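Local coordinates for nitrate regulatory protein (Klebsiella oxytoca, PDB 4AKK), which senses nitrate and nitrite and binds the leader RNA of the nasF operon to bring about transcription antitermination, at the interface of chains A and B. Sequence-based numbering; all coordinates share one arbitrary frame. Chains: chain A/B, Nitrate regulatory protein.

Contact 1: the interface of chains A and B. Residues chain A 113, 116-117, 120, 125, 128; chain B 37, 41, 44.
B:Trp41, from helix 37-53 of one subunit, drives its indole between A:Ile128 and A:Arg117 of the other, a worked example of one aromatic knob filling a notch between two helices. Followed outward, its CB first lies 3.9 Å from the carbonyl O of A:Cys125. The next atoms, CG, CD1 and CD2, run beneath the gamma-methyl CG2 of A:Ile128, which sits over the middle of one face and comes within 3.4 Å of CE2. A:Ile128 CG1 stands anti to its carbonyl carbon (chi1 -68°), and this turn sets CG2 over the indole while CD1 reaches on to CH2 and CZ3 at the far rim. On the benzo side, CE3 meets the thiol sulphur SG of A:Cys125 at 3.7 Å, in plane at the edge, and CZ3 meets A:Ala120 CB there too. CZ2 and CH2 at the tip rest against CG of A:Arg117, whose bent chain carries CD across the opposite face, toward the rim. The indole N-H at NE1 stays within its own chain, making a weak hydrogen bond to the carboxylate OE2 of B:Glu37 (3.3 Å), which may help fix the ring's rotation.

One turn further, B:Arg44 reaches out, extended as far as NE, which donates to the carbonyl O of A:Ala120 at 3.2 Å, on a lone pair in the carbonyl plane. The carbonyl O of A:Arg117 lies above the guanidinium face, where the N-H does not point at it. In the deposited two-fold dimer the site holds the N-terminal helix of one subunit on the partner's helices 92-117 and 122-134, which belong to the NIT nitrate-sensing region, and probably helps join the two subunits.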
ATOM      1  N   LEU A 113      28.396   3.024  -3.063  1.00 36.59           N
ATOM      2  CA  LEU A 113      27.855   3.301  -1.723  1.00 42.08           C
ATOM      3  C   LEU A 113      28.477   4.532  -1.035  1.00 47.16           C
ATOM      4  O   LEU A 113      27.835   5.159  -0.190  1.00 43.53           O
ATOM      5  CB  LEU A 113      27.970   2.077  -0.803  1.00 40.10           C
ATOM      6  CG  LEU A 113      27.039   0.887  -1.059  1.00 38.29           C
ATOM      7  CD1 LEU A 113      27.320  -0.213  -0.055  1.00 37.95           C
ATOM      8  CD2 LEU A 113      25.584   1.307  -0.991  1.00 34.06           C
ATOM      9  N   ALA A 116      26.555   7.654  -1.423  1.00 45.24           N
ATOM     10  CA  ALA A 116      25.218   7.495  -0.839  1.00 45.74           C
ATOM     11  C   ALA A 116      25.218   7.793   0.651  1.00 44.84           C
ATOM     12  O   ALA A 116      24.237   8.303   1.190  1.00 44.51           O
ATOM     13  CB  ALA A 116      24.662   6.095  -1.102  1.00 46.42           C
ATOM     14  N   ARG A 117      26.328   7.465   1.305  1.00 50.38           N
ATOM     15  CA  ARG A 117      26.511   7.688   2.740  1.00 49.48           C
ATOM     16  C   ARG A 117      26.096   9.073   3.216  1.00 50.33           C
ATOM     17  O   ARG A 117      25.431   9.211   4.233  1.00 57.70           O
ATOM     18  CB  ARG A 117      27.982   7.502   3.106  1.00 54.56           C
ATOM     19  CG  ARG A 117      28.425   6.076   3.287  1.00 57.28           C
ATOM     20  CD  ARG A 117      29.380   5.979   4.475  1.00 69.85           C
ATOM     21  NE  ARG A 117      28.711   6.262   5.750  1.00 66.59           N
ATOM     22  CZ  ARG A 117      28.625   7.467   6.306  1.00 66.41           C
ATOM     23  NH1 ARG A 117      29.160   8.525   5.708  1.00 67.19           N
ATOM     24  NH2 ARG A 117      28.000   7.616   7.463  1.00 60.77           N
ATOM     25  N   ALA A 120      22.097   9.575   3.116  1.00 52.21           N
ATOM     26  CA  ALA A 120      21.241   8.438   3.440  1.00 44.99           C
ATOM     27  C   ALA A 120      20.380   8.641   4.687  1.00 43.60           C
ATOM     28  O   ALA A 120      20.895   8.912   5.770  1.00 45.81           O
ATOM     29  CB  ALA A 120      22.081   7.188   3.585  1.00 39.89           C
ATOM     30  N   CYS A 125      19.993   3.577   5.438  1.00 32.63           N
ATOM     31  CA  CYS A 125      21.107   2.967   6.155  1.00 30.76           C
ATOM     32  C   CYS A 125      20.804   1.540   6.593  1.00 35.61           C
ATOM     33  O   CYS A 125      21.649   0.642   6.448  1.00 35.69           O
ATOM     34  CB  CYS A 125      21.490   3.802   7.370  1.00 33.77           C
ATOM     35  SG  CYS A 125      22.147   5.436   6.953  1.00 41.52           S
ATOM     36  N   ILE A 128      20.717  -0.818   3.527  1.00 32.84           N
ATOM     37  CA  ILE A 128      22.083  -1.028   3.074  1.00 29.61           C
ATOM     38  C   ILE A 128      22.865  -1.936   4.035  1.00 28.93           C
ATOM     39  O   ILE A 128      23.567  -2.844   3.601  1.00 31.74           O
ATOM     40  CB  ILE A 128      22.800   0.325   2.864  1.00 36.02           C
ATOM     41  CG1 ILE A 128      22.174   1.064   1.673  1.00 33.66           C
ATOM     42  CG2 ILE A 128      24.297   0.122   2.633  1.00 33.45           C
ATOM     43  CD1 ILE A 128      22.481   2.539   1.636  1.00 31.74           C
TER
ATOM     44  N   GLU B  37      32.338  -2.648   7.490  1.00 87.61           N
ATOM     45  CA  GLU B  37      31.577  -1.559   6.884  1.00 77.17           C
ATOM     46  C   GLU B  37      30.164  -1.512   7.465  1.00 74.06           C
ATOM     47  O   GLU B  37      29.547  -0.447   7.540  1.00 72.94           O
ATOM     48  CB  GLU B  37      31.517  -1.704   5.357  1.00 74.59           C
ATOM     49  CG  GLU B  37      30.514  -0.758   4.693  1.00 76.11           C
ATOM     50  CD  GLU B  37      30.656  -0.693   3.179  1.00 73.26           C
ATOM     51  OE1 GLU B  37      31.334  -1.573   2.605  1.00 75.07           O
ATOM     52  OE2 GLU B  37      30.090   0.243   2.566  1.00 65.45           O
ATOM     53  N   TRP B  41      27.279   1.779   8.806  1.00 48.27           N
ATOM     54  CA  TRP B  41      25.913   2.064   8.377  1.00 46.65           C
ATOM     55  C   TRP B  41      24.955   2.096   9.559  1.00 40.91           C
ATOM     56  O   TRP B  41      24.025   2.890   9.579  1.00 45.50           O
ATOM     57  CB  TRP B  41      25.442   1.090   7.299  1.00 43.72           C
ATOM     58  CG  TRP B  41      26.046   1.383   5.965  1.00 40.28           C
ATOM     59  CD1 TRP B  41      27.063   0.703   5.355  1.00 48.83           C
ATOM     60  CD2 TRP B  41      25.695   2.456   5.082  1.00 37.17           C
ATOM     61  NE1 TRP B  41      27.354   1.278   4.139  1.00 44.21           N
ATOM     62  CE2 TRP B  41      26.527   2.355   3.950  1.00 44.19           C
ATOM     63  CE3 TRP B  41      24.747   3.483   5.133  1.00 38.01           C
ATOM     64  CZ2 TRP B  41      26.445   3.247   2.881  1.00 45.85           C
ATOM     65  CZ3 TRP B  41      24.668   4.367   4.074  1.00 40.67           C
ATOM     66  CH2 TRP B  41      25.511   4.243   2.962  1.00 49.00           C
ATOM     67  N   ARG B  44      25.611   5.419  11.535  1.00 44.88           N
ATOM     68  CA  ARG B  44      24.914   6.557  10.946  1.00 44.80           C
ATOM     69  C   ARG B  44      23.412   6.459  11.206  1.00 43.97           C
ATOM     70  O   ARG B  44      22.788   7.430  11.648  1.00 43.52           O
ATOM     71  CB  ARG B  44      25.201   6.701   9.449  1.00 48.39           C
ATOM     72  CG  ARG B  44      24.460   7.902   8.826  1.00 48.49           C
ATOM     73  CD  ARG B  44      24.801   8.120   7.357  1.00 53.76           C
ATOM     74  NE  ARG B  44      23.920   9.113   6.728  1.00 61.28           N
ATOM     75  CZ  ARG B  44      24.082  10.435   6.809  1.00 57.71           C
ATOM     76  NH1 ARG B  44      25.090  10.947   7.498  1.00 57.20           N
ATOM     77  NH2 ARG B  44      23.232  11.252   6.202  1.00 54.79           N
TER

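Contact 2: the interface of chains A and B. Residues chain A 42, 45, 331, 334-335, 338-339; chain B 126-127, 129-130.
Every residue here is helical: helices 37-52 and 331-339 of chain A flank helix 122-134 of chain B, and B:Trp126 rises from that helix between A:Phe42 and A:Gln338. The indole is gripped on both faces. Over one, CG of A:Gln338 lies 3.4 Å from CE2, offset toward the rim; this methylene stands anti to its backbone N (chi1 179°), and a bend at chi2 then turns the terminal amide nearly parallel to the ring, the planes 6° apart. Against the other face comes A:Phe42, edge first, its CE1 3.4 Å from CE3 of the indole, the two ring planes 77° apart. The phenyl ring uses a face as well, since the methyl CB of B:Ala129 sits over its centre, 3.7 Å from the centroid. At the pyrrole end, A:Ala45 CB touches CD1 at 3.5 Å.

A:Leu335 and the tryptophan point antiparallel, side by side. The leucine CG is anti to the backbone N, and the branch then divides the work: CD1 packs against the indole CE3 and the thiol of B:Cys130, while CD2 meets the same sulphur at 3.4 Å and also B:Arg127 NH1. A:Ile331 CG2 approaches SG as well, at 3.5 Å. B:Cys130 itself may donate a weak hydrogen bond back to the carbonyl O of B:Trp126. Farther along, A:Leu339 lays CD1 over a face of the B:Arg127 guanidinium, toward its rim, 3.4 Å from CZ, an apolar cap on a flat polar group. The patch is thus held by shape and dispersion rather than by polar pairing. In the fold, it wedges one subunit's helix 122-134 between the partner's N-terminal helix and the short helix 331-339, which is followed in the chain by helix 341-358.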
ATOM      1  N   PHE A  42       5.275  26.483  -0.531  1.00 51.81           N
ATOM      2  CA  PHE A  42       5.621  26.052  -1.883  1.00 53.34           C
ATOM      3  C   PHE A  42       7.031  26.474  -2.256  1.00 55.07           C
ATOM      4  O   PHE A  42       7.730  25.764  -2.967  1.00 56.48           O
ATOM      5  CB  PHE A  42       4.637  26.614  -2.907  1.00 49.77           C
ATOM      6  CG  PHE A  42       3.348  25.851  -2.995  1.00 56.60           C
ATOM      7  CD1 PHE A  42       3.346  24.484  -3.213  1.00 58.82           C
ATOM      8  CD2 PHE A  42       2.129  26.502  -2.861  1.00 64.76           C
ATOM      9  CE1 PHE A  42       2.154  23.781  -3.297  1.00 55.55           C
ATOM     10  CE2 PHE A  42       0.934  25.802  -2.946  1.00 59.87           C
ATOM     11  CZ  PHE A  42       0.948  24.442  -3.164  1.00 56.45           C
ATOM     12  N   ALA A  45       9.469  24.070  -0.516  1.00 48.14           N
ATOM     13  CA  ALA A  45       9.436  22.774  -1.185  1.00 48.78           C
ATOM     14  C   ALA A  45      10.291  22.801  -2.447  1.00 49.84           C
ATOM     15  O   ALA A  45      11.193  21.981  -2.606  1.00 49.41           O
ATOM     16  CB  ALA A  45       8.013  22.367  -1.515  1.00 40.36           C
ATOM     17  N   ILE A 331      -5.394  22.205  -6.752  1.00 81.91           N
ATOM     18  CA  ILE A 331      -4.200  21.810  -6.019  1.00 77.95           C
ATOM     19  C   ILE A 331      -4.133  20.301  -5.830  1.00 72.89           C
ATOM     20  O   ILE A 331      -3.058  19.709  -5.876  1.00 71.14           O
ATOM     21  CB  ILE A 331      -4.174  22.484  -4.654  1.00 71.83           C
ATOM     22  CG1 ILE A 331      -5.043  23.738  -4.695  1.00 71.87           C
ATOM     23  CG2 ILE A 331      -2.743  22.813  -4.246  1.00 72.63           C
ATOM     24  CD1 ILE A 331      -5.489  24.185  -3.355  1.00 66.62           C
ATOM     25  N   ARG A 334      -2.175  19.173  -8.734  1.00 65.86           N
ATOM     26  CA  ARG A 334      -0.740  19.427  -8.638  1.00 66.43           C
ATOM     27  C   ARG A 334      -0.083  18.556  -7.566  1.00 56.82           C
ATOM     28  O   ARG A 334       1.040  18.083  -7.738  1.00 49.34           O
ATOM     29  CB  ARG A 334      -0.469  20.915  -8.389  1.00 62.10           C
ATOM     30  CG  ARG A 334      -0.312  21.723  -9.681  1.00 82.29           C
ATOM     31  CD  ARG A 334      -0.171  23.221  -9.422  1.00 89.20           C
ATOM     32  NE  ARG A 334      -1.444  23.833  -9.046  1.00 94.22           N
ATOM     33  CZ  ARG A 334      -2.327  24.325  -9.913  1.00 96.30           C
ATOM     34  NH1 ARG A 334      -2.078  24.280 -11.216  1.00 99.01           N
ATOM     35  NH2 ARG A 334      -3.460  24.861  -9.475  1.00 87.89           N
ATOM     36  N   LEU A 335      -0.812  18.332  -6.476  1.00 57.54           N
ATOM     37  CA  LEU A 335      -0.330  17.540  -5.346  1.00 60.95           C
ATOM     38  C   LEU A 335      -0.060  16.089  -5.750  1.00 55.45           C
ATOM     39  O   LEU A 335       1.036  15.560  -5.521  1.00 46.97           O
ATOM     40  CB  LEU A 335      -1.352  17.593  -4.206  1.00 55.69           C
ATOM     41  CG  LEU A 335      -0.866  17.225  -2.804  1.00 57.69           C
ATOM     42  CD1 LEU A 335       0.377  18.013  -2.436  1.00 57.24           C
ATOM     43  CD2 LEU A 335      -1.973  17.483  -1.804  1.00 58.75           C
ATOM     44  N   GLN A 338       2.737  15.650  -8.018  1.00 43.65           N
ATOM     45  CA  GLN A 338       4.015  15.892  -7.349  1.00 47.64           C
ATOM     46  C   GLN A 338       4.420  14.773  -6.375  1.00 50.21           C
ATOM     47  O   GLN A 338       5.585  14.375  -6.331  1.00 51.04           O
ATOM     48  CB  GLN A 338       4.000  17.248  -6.633  1.00 47.55           C
ATOM     49  CG  GLN A 338       5.290  17.571  -5.876  1.00 48.72           C
ATOM     50  CD  GLN A 338       6.468  17.832  -6.796  1.00 50.50           C
ATOM     51  OE1 GLN A 338       6.294  18.184  -7.963  1.00 48.95           O
ATOM     52  NE2 GLN A 338       7.677  17.669  -6.271  1.00 49.32           N
ATOM     53  N   LEU A 339       3.461  14.271  -5.602  1.00 44.63           N
ATOM     54  CA  LEU A 339       3.738  13.241  -4.600  1.00 53.22           C
ATOM     55  C   LEU A 339       3.599  11.812  -5.146  1.00 51.27           C
ATOM     56  O   LEU A 339       4.282  10.897  -4.686  1.00 54.82           O
ATOM     57  CB  LEU A 339       2.848  13.431  -3.361  1.00 46.12           C
ATOM     58  CG  LEU A 339       2.916  14.798  -2.671  1.00 53.48           C
ATOM     59  CD1 LEU A 339       2.203  14.754  -1.334  1.00 52.25           C
ATOM     60  CD2 LEU A 339       4.357  15.254  -2.482  1.00 49.31           C
TER
ATOM     61  N   TRP B 126       4.588  20.415   0.853  1.00 40.72           N
ATOM     62  CA  TRP B 126       3.469  20.365  -0.081  1.00 42.88           C
ATOM     63  C   TRP B 126       2.140  20.124   0.641  1.00 42.56           C
ATOM     64  O   TRP B 126       1.144  20.758   0.329  1.00 38.64           O
ATOM     65  CB  TRP B 126       3.699  19.293  -1.154  1.00 40.06           C
ATOM     66  CG  TRP B 126       4.390  19.808  -2.371  1.00 45.19           C
ATOM     67  CD1 TRP B 126       5.738  19.918  -2.565  1.00 47.01           C
ATOM     68  CD2 TRP B 126       3.771  20.287  -3.578  1.00 44.89           C
ATOM     69  NE1 TRP B 126       5.997  20.429  -3.817  1.00 50.04           N
ATOM     70  CE2 TRP B 126       4.809  20.664  -4.459  1.00 52.37           C
ATOM     71  CE3 TRP B 126       2.444  20.426  -3.999  1.00 43.79           C
ATOM     72  CZ2 TRP B 126       4.560  21.175  -5.735  1.00 48.81           C
ATOM     73  CZ3 TRP B 126       2.198  20.931  -5.269  1.00 50.59           C
ATOM     74  CH2 TRP B 126       3.251  21.300  -6.121  1.00 45.66           C
ATOM     75  N   ARG B 127       2.132  19.208   1.603  1.00 38.34           N
ATOM     76  CA  ARG B 127       0.906  18.875   2.324  1.00 41.11           C
ATOM     77  C   ARG B 127       0.425  20.047   3.175  1.00 39.74           C
ATOM     78  O   ARG B 127      -0.757  20.387   3.183  1.00 38.37           O
ATOM     79  CB  ARG B 127       1.125  17.638   3.201  1.00 37.35           C
ATOM     80  CG  ARG B 127       1.329  16.352   2.424  1.00 39.78           C
ATOM     81  CD  ARG B 127       0.030  15.867   1.791  1.00 37.95           C
ATOM     82  NE  ARG B 127       0.171  14.519   1.249  1.00 46.64           N
ATOM     83  CZ  ARG B 127      -0.679  13.965   0.390  1.00 49.85           C
ATOM     84  NH1 ARG B 127      -1.740  14.643  -0.031  1.00 46.87           N
ATOM     85  NH2 ARG B 127      -0.462  12.736  -0.059  1.00 49.15           N
ATOM     86  N   ALA B 129       1.155  23.109   2.578  1.00 38.00           N
ATOM     87  CA  ALA B 129       0.758  24.166   1.654  1.00 43.81           C
ATOM     88  C   ALA B 129      -0.688  23.995   1.190  1.00 41.26           C
ATOM     89  O   ALA B 129      -1.453  24.955   1.148  1.00 45.01           O
ATOM     90  CB  ALA B 129       1.708  24.223   0.462  1.00 41.68           C
ATOM     91  N   CYS B 130      -1.063  22.772   0.843  1.00 40.37           N
ATOM     92  CA  CYS B 130      -2.422  22.513   0.382  0.56 42.48           C
ATOM     93  C   CYS B 130      -3.444  22.703   1.496  1.00 41.58           C
ATOM     94  O   CYS B 130      -4.557  23.160   1.251  1.00 43.18           O
ATOM     95  CB  CYS B 130      -2.538  21.110  -0.206  0.56 45.05           C
ATOM     96  SG  CYS B 130      -1.462  20.837  -1.619  0.56 52.46           S
TER

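The centres of contact 1 and contact 2 lie about 29 Å apart, and both use the N-terminal helix of one chain and helix 122-134 of the other, with the chains exchanged. In contact 1, chain B supplies the N-terminal helix; in contact 2, chain A does. Since the interface is two-fold symmetric, each has a twin, and neighbouring positions of one N-terminal helix would serve both: B:Trp41 and B:Arg44 in contact 1, A:Phe42 and A:Ala45 in contact 2. Contact 2 adds helix 331-339, which joins in clasping the partner's helix 122-134 and may help couple the dimer's sensor part to what follows.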